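Local coordinates for protein 433aa long hypothetical phosphoribosylglycinamide formyl transferase (Pyrococcus horikoshii, PDB 2DWC) that belongs to the ATP-grasp superfamily, with a PurT-type C-terminal domain, and holds adenosine-5'-diphosphate in its nucleotide pocket, at residues B[148-161]-B[173-185]. Residues are numbered along the deposited sequence; the frame is centred on the assembly and turned at random.
Sequences LYEACEKIGYPCHT and YFVKGPEDIPKAW. With ADP (adenosine-5'-diphosphate), chain H.
C159 and T161 pair with V175 and Y173 in an antiparallel beta hairpin of the ATP-grasp domain; helices 148-155 and 181-185 pack on the face that carries these four side chains. Both are hydrogen-bonded pairs; the straightest link runs from T161 N to Y173 O (3.0 Å, 172° at the hydrogen). Between them, H160 and F174 form a non-hydrogen-bonded pair, and their side chains leave from the other face. F174 CD1 lies over one face of the H160 ring, toward its rim, 3.4 Å from H160 CE1, with the two ring planes at 46°; the adenine of ADP covers the opposite face, while H160 NE2 is hydrogen-bonded to H204. P158, preceded by a cis peptide bond, brings its CB against F174 CZ.

On the helical face I181 is the central apolar side chain. I181 CG2 sits 3.5 Å from the centroid of the Y149 ring, almost exactly on the ring normal, and also touches L148 CD1. Its CD1 reaches C152 CB and the edge of the Y157 ring. G177 CA and P178 CD cover one face of that ring, and V175 CG1 meets its edge. Farther out, a water bridges Y149 OH and P178 O. The bent side chain of E153 holds the Y157 hydroxyl: Y157 OH donates to E153 OE2 at 2.8 Å, from 53° out of the carboxylate plane.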
loop_
_atom_site.group_PDB
_atom_site.type_symbol
_atom_site.label_atom_id
_atom_site.label_comp_id
_atom_site.label_asym_id
_atom_site.label_seq_id
_atom_site.Cartn_x
_atom_site.Cartn_y
_atom_site.Cartn_z
ATOM N N LEU B 148 41.774 -3.435 26.080
ATOM C CA LEU B 148 40.411 -3.843 26.420
ATOM C C LEU B 148 40.261 -3.957 27.949
ATOM O O LEU B 148 39.272 -3.474 28.521
ATOM C CB LEU B 148 40.076 -5.182 25.753
ATOM C CG LEU B 148 38.631 -5.469 25.323
ATOM C CD1 LEU B 148 38.302 -6.873 25.727
ATOM C CD2 LEU B 148 37.645 -4.479 25.925
ATOM N N TYR B 149 41.248 -4.576 28.614
ATOM C CA TYR B 149 41.184 -4.717 30.075
ATOM C C TYR B 149 41.124 -3.362 30.745
ATOM O O TYR B 149 40.285 -3.124 31.620
ATOM C CB TYR B 149 42.404 -5.468 30.613
ATOM C CG TYR B 149 42.210 -6.948 30.731
ATOM C CD1 TYR B 149 42.751 -7.819 29.785
ATOM C CD2 TYR B 149 41.481 -7.486 31.795
ATOM C CE1 TYR B 149 42.576 -9.194 29.891
ATOM C CE2 TYR B 149 41.296 -8.869 31.912
ATOM C CZ TYR B 149 41.846 -9.711 30.956
ATOM O OH TYR B 149 41.659 -11.069 31.055
ATOM N N GLU B 150 42.010 -2.458 30.344
ATOM C CA GLU B 150 42.046 -1.132 30.952
ATOM C C GLU B 150 40.758 -0.366 30.658
ATOM O O GLU B 150 40.230 0.330 31.528
ATOM C CB GLU B 150 43.262 -0.347 30.454
ATOM C CG GLU B 150 43.436 1.027 31.118
ATOM C CD GLU B 150 44.744 1.728 30.738
ATOM O OE1 GLU B 150 45.444 1.263 29.802
ATOM O OE2 GLU B 150 45.063 2.754 31.383
ATOM N N ALA B 151 40.247 -0.511 29.437
ATOM C CA ALA B 151 39.019 0.184 29.049
ATOM C C ALA B 151 37.824 -0.299 29.873
ATOM O O ALA B 151 37.089 0.509 30.435
ATOM C CB ALA B 151 38.756 -0.025 27.550
ATOM N N CYS B 152 37.621 -1.609 29.948
ATOM C CA CYS B 152 36.501 -2.132 30.730
ATOM C C CYS B 152 36.588 -1.691 32.193
ATOM O O CYS B 152 35.576 -1.342 32.805
ATOM C CB CYS B 152 36.445 -3.656 30.644
ATOM S SG CYS B 152 35.946 -4.291 29.010
ATOM N N GLU B 153 37.799 -1.698 32.748
ATOM C CA GLU B 153 38.007 -1.277 34.130
ATOM C C GLU B 153 37.698 0.198 34.289
ATOM O O GLU B 153 37.052 0.606 35.250
ATOM C CB GLU B 153 39.460 -1.526 34.564
ATOM C CG GLU B 153 39.789 -2.978 34.868
ATOM C CD GLU B 153 39.082 -3.499 36.122
ATOM O OE1 GLU B 153 38.872 -2.714 37.078
ATOM O OE2 GLU B 153 38.746 -4.698 36.152
ATOM N N LYS B 154 38.149 1.005 33.335
ATOM C CA LYS B 154 37.911 2.440 33.401
ATOM C C LYS B 154 36.449 2.823 33.179
ATOM O O LYS B 154 35.953 3.779 33.774
ATOM C CB LYS B 154 38.774 3.150 32.373
ATOM C CG LYS B 154 39.175 4.558 32.746
ATOM C CD LYS B 154 40.240 5.050 31.768
ATOM C CE LYS B 154 41.410 5.715 32.477
ATOM N NZ LYS B 154 42.496 6.056 31.512
ATOM N N ILE B 155 35.762 2.099 32.302
ATOM C CA ILE B 155 34.355 2.399 32.026
ATOM C C ILE B 155 33.486 1.946 33.190
ATOM O O ILE B 155 32.508 2.605 33.534
ATOM C CB ILE B 155 33.889 1.689 30.737
ATOM C CG1 ILE B 155 34.552 2.347 29.520
ATOM C CG2 ILE B 155 32.376 1.706 30.652
ATOM C CD1 ILE B 155 34.211 3.814 29.337
ATOM N N GLY B 156 33.860 0.821 33.796
ATOM C CA GLY B 156 33.110 0.287 34.923
ATOM C C GLY B 156 32.170 -0.809 34.465
ATOM O O GLY B 156 31.698 -0.774 33.331
ATOM N N TYR B 157 31.891 -1.785 35.322
ATOM C CA TYR B 157 31.004 -2.869 34.929
ATOM C C TYR B 157 29.594 -2.614 35.453
ATOM O O TYR B 157 29.412 -1.905 36.442
ATOM C CB TYR B 157 31.523 -4.216 35.450
ATOM C CG TYR B 157 32.970 -4.513 35.096
ATOM C CD1 TYR B 157 34.013 -4.115 35.943
ATOM C CD2 TYR B 157 33.298 -5.203 33.927
ATOM C CE1 TYR B 157 35.349 -4.402 35.630
ATOM C CE2 TYR B 157 34.623 -5.494 33.603
ATOM C CZ TYR B 157 35.648 -5.092 34.461
ATOM O OH TYR B 157 36.962 -5.382 34.154
ATOM N N PRO B 158 28.572 -3.142 34.760
ATOM C CA PRO B 158 28.682 -3.937 33.535
ATOM C C PRO B 158 28.887 -2.964 32.372
ATOM O O PRO B 158 28.397 -1.840 32.418
ATOM C CB PRO B 158 27.313 -4.631 33.431
ATOM C CG PRO B 158 26.729 -4.496 34.784
ATOM C CD PRO B 158 27.185 -3.144 35.237
ATOM N N CYS B 159 29.611 -3.390 31.345
ATOM C CA CYS B 159 29.823 -2.535 30.182
ATOM C C CYS B 159 29.558 -3.329 28.901
ATOM O O CYS B 159 29.512 -4.560 28.914
ATOM C CB CYS B 159 31.245 -1.945 30.178
ATOM S SG CYS B 159 32.588 -3.169 30.271
ATOM N N HIS B 160 29.351 -2.611 27.803
ATOM C CA HIS B 160 29.080 -3.242 26.512
ATOM C C HIS B 160 30.298 -3.134 25.598
ATOM O O HIS B 160 30.818 -2.040 25.409
ATOM C CB HIS B 160 27.906 -2.531 25.817
ATOM C CG HIS B 160 26.627 -2.594 26.585
ATOM N ND1 HIS B 160 25.670 -3.560 26.357
ATOM C CD2 HIS B 160 26.156 -1.830 27.599
ATOM C CE1 HIS B 160 24.665 -3.387 27.196
ATOM N NE2 HIS B 160 24.934 -2.345 27.960
ATOM N N THR B 161 30.729 -4.249 25.022
ATOM C CA THR B 161 31.858 -4.222 24.089
ATOM C C THR B 161 31.286 -4.543 22.709
ATOM O O THR B 161 30.516 -5.485 22.561
ATOM C CB THR B 161 32.933 -5.290 24.416
ATOM O OG1 THR B 161 32.341 -6.592 24.396
ATOM C CG2 THR B 161 33.537 -5.039 25.790
ATOM N N TYR B 173 29.328 -8.029 23.304
ATOM C CA TYR B 173 29.323 -8.787 24.540
ATOM C C TYR B 173 28.889 -7.918 25.718
ATOM O O TYR B 173 29.138 -6.712 25.731
ATOM C CB TYR B 173 30.713 -9.356 24.814
ATOM C CG TYR B 173 30.679 -10.603 25.662
ATOM C CD1 TYR B 173 30.499 -11.856 25.078
ATOM C CD2 TYR B 173 30.786 -10.530 27.047
ATOM C CE1 TYR B 173 30.428 -13.015 25.857
ATOM C CE2 TYR B 173 30.712 -11.680 27.841
ATOM C CZ TYR B 173 30.532 -12.920 27.237
ATOM O OH TYR B 173 30.436 -14.062 28.008
ATOM N N PHE B 174 28.215 -8.522 26.693
ATOM C CA PHE B 174 27.812 -7.785 27.875
ATOM C C PHE B 174 28.776 -8.212 28.976
ATOM O O PHE B 174 28.605 -9.265 29.592
ATOM C CB PHE B 174 26.384 -8.124 28.280
ATOM C CG PHE B 174 25.846 -7.241 29.368
ATOM C CD1 PHE B 174 25.896 -5.857 29.237
ATOM C CD2 PHE B 174 25.255 -7.786 30.510
ATOM C CE1 PHE B 174 25.364 -5.016 30.218
ATOM C CE2 PHE B 174 24.718 -6.954 31.502
ATOM C CZ PHE B 174 24.771 -5.562 31.351
ATOM N N VAL B 175 29.796 -7.392 29.210
ATOM C CA VAL B 175 30.825 -7.682 30.214
ATOM C C VAL B 175 30.377 -7.309 31.630
ATOM O O VAL B 175 30.270 -6.133 31.975
ATOM C CB VAL B 175 32.126 -6.918 29.863
ATOM C CG1 VAL B 175 33.218 -7.204 30.895
ATOM C CG2 VAL B 175 32.586 -7.318 28.474
ATOM N N LYS B 176 30.124 -8.321 32.456
ATOM C CA LYS B 176 29.681 -8.071 33.819
ATOM C C LYS B 176 30.851 -7.963 34.791
ATOM O O LYS B 176 30.732 -7.384 35.876
ATOM C CB LYS B 176 28.721 -9.177 34.262
ATOM C CG LYS B 176 27.374 -9.145 33.542
ATOM C CD LYS B 176 26.418 -10.182 34.118
ATOM C CE LYS B 176 24.998 -9.988 33.588
ATOM N NZ LYS B 176 24.041 -10.966 34.198
ATOM N N GLY B 177 31.987 -8.514 34.389
ATOM C CA GLY B 177 33.160 -8.462 35.235
ATOM C C GLY B 177 34.409 -8.799 34.454
ATOM O O GLY B 177 34.337 -9.250 33.304
ATOM N N PRO B 178 35.584 -8.591 35.061
ATOM C CA PRO B 178 36.881 -8.867 34.437
ATOM C C PRO B 178 36.978 -10.257 33.827
ATOM O O PRO B 178 37.734 -10.470 32.884
ATOM C CB PRO B 178 37.861 -8.695 35.594
ATOM C CG PRO B 178 37.219 -7.618 36.411
ATOM C CD PRO B 178 35.758 -8.029 36.413
ATOM N N GLU B 179 36.223 -11.206 34.372
ATOM C CA GLU B 179 36.273 -12.579 33.876
ATOM C C GLU B 179 35.645 -12.710 32.493
ATOM O O GLU B 179 35.870 -13.695 31.786
ATOM C CB GLU B 179 35.569 -13.524 34.850
ATOM C CG GLU B 179 34.071 -13.301 34.942
ATOM C CD GLU B 179 33.671 -12.375 36.075
ATOM O OE1 GLU B 179 34.366 -11.365 36.317
ATOM O OE2 GLU B 179 32.640 -12.657 36.718
ATOM N N ASP B 180 34.863 -11.707 32.104
ATOM C CA ASP B 180 34.210 -11.720 30.803
ATOM C C ASP B 180 35.061 -11.045 29.736
ATOM O O ASP B 180 34.784 -11.181 28.546
ATOM C CB ASP B 180 32.855 -11.008 30.889
ATOM C CG ASP B 180 31.814 -11.811 31.650
ATOM O OD1 ASP B 180 30.899 -11.192 32.236
ATOM O OD2 ASP B 180 31.904 -13.057 31.649
ATOM N N ILE B 181 36.096 -10.322 30.154
ATOM C CA ILE B 181 36.937 -9.615 29.199
ATOM C C ILE B 181 37.556 -10.530 28.142
ATOM O O ILE B 181 37.507 -10.230 26.948
ATOM C CB ILE B 181 38.006 -8.776 29.940
ATOM C CG1 ILE B 181 37.296 -7.638 30.687
ATOM C CG2 ILE B 181 39.042 -8.225 28.961
ATOM C CD1 ILE B 181 38.188 -6.771 31.552
ATOM N N PRO B 182 38.131 -11.672 28.549
ATOM C CA PRO B 182 38.710 -12.528 27.506
ATOM C C PRO B 182 37.641 -13.027 26.509
ATOM O O PRO B 182 37.889 -13.134 25.305
ATOM C CB PRO B 182 39.369 -13.656 28.310
ATOM C CG PRO B 182 38.564 -13.696 29.586
ATOM C CD PRO B 182 38.350 -12.238 29.892
ATOM N N LYS B 183 36.449 -13.319 27.018
ATOM C CA LYS B 183 35.345 -13.790 26.183
ATOM C C LYS B 183 34.958 -12.700 25.166
ATOM O O LYS B 183 34.682 -12.985 24.008
ATOM C CB LYS B 183 34.132 -14.119 27.065
ATOM C CG LYS B 183 34.464 -14.928 28.320
ATOM C CD LYS B 183 34.154 -16.409 28.140
ATOM C CE LYS B 183 32.653 -16.647 28.030
ATOM N NZ LYS B 183 32.328 -18.092 27.834
ATOM N N ALA B 184 34.951 -11.451 25.612
ATOM C CA ALA B 184 34.594 -10.322 24.751
ATOM C C ALA B 184 35.628 -10.064 23.663
ATOM O O ALA B 184 35.284 -9.665 22.545
ATOM C CB ALA B 184 34.410 -9.071 25.592
ATOM N N TRP B 185 36.897 -10.286 23.988
ATOM C CA TRP B 185 37.974 -10.076 23.034
ATOM C C TRP B 185 37.792 -11.058 21.890
ATOM O O TRP B 185 38.170 -10.778 20.758
ATOM C CB TRP B 185 39.340 -10.263 23.710
ATOM C CG TRP B 185 40.488 -10.099 22.768
ATOM C CD1 TRP B 185 41.309 -11.083 22.307
ATOM C CD2 TRP B 185 40.915 -8.888 22.130
ATOM N NE1 TRP B 185 42.220 -10.565 21.421
ATOM C CE2 TRP B 185 42.003 -9.219 21.293
ATOM C CE3 TRP B 185 40.484 -7.558 22.180
ATOM C CZ2 TRP B 185 42.670 -8.267 20.509
ATOM C CZ3 TRP B 185 41.147 -6.608 21.398
ATOM C CH2 TRP B 185 42.227 -6.970 20.575
HETATM P PB ADP H . 23.401 -3.127 16.764
HETATM O O1B ADP H . 22.997 -2.471 15.501
HETATM O O2B ADP H . 22.425 -4.128 17.565
HETATM O O3B ADP H . 24.948 -3.319 17.164
HETATM P PA ADP H . 23.861 -1.862 19.225
HETATM O O1A ADP H . 24.888 -2.915 19.390
HETATM O O2A ADP H . 24.505 -0.394 19.366
HETATM O O3A ADP H . 23.161 -1.898 17.776
HETATM O "O5'" ADP H . 22.693 -1.982 20.322
HETATM C "C5'" ADP H . 21.919 -3.179 20.424
HETATM C "C4'" ADP H . 21.165 -3.165 21.753
HETATM O "O4'" ADP H . 22.031 -3.417 22.872
HETATM C "C3'" ADP H . 20.606 -1.764 21.999
HETATM O "O3'" ADP H . 19.392 -1.610 21.260
HETATM C "C2'" ADP H . 20.297 -1.922 23.485
HETATM O "O2'" ADP H . 19.202 -2.827 23.648
HETATM C "C1'" ADP H . 21.590 -2.586 23.963
HETATM N N9 ADP H . 22.647 -1.579 24.208
HETATM C C8 ADP H . 23.599 -1.208 23.358
HETATM N N7 ADP H . 24.383 -0.296 23.937
HETATM C C5 ADP H . 23.929 -0.093 25.164
HETATM C C6 ADP H . 24.314 0.731 26.220
HETATM N N6 ADP H . 25.391 1.502 26.114
HETATM N N1 ADP H . 23.599 0.706 27.354
HETATM C C2 ADP H . 22.549 -0.084 27.486
HETATM N N3 ADP H . 22.157 -0.882 26.505
HETATM C C4 ADP H . 22.819 -0.908 25.344
HETATM O O HOH W 1 40.048 -11.915 32.885
HETATM O O HOH W 2 32.905 -7.930 22.223
#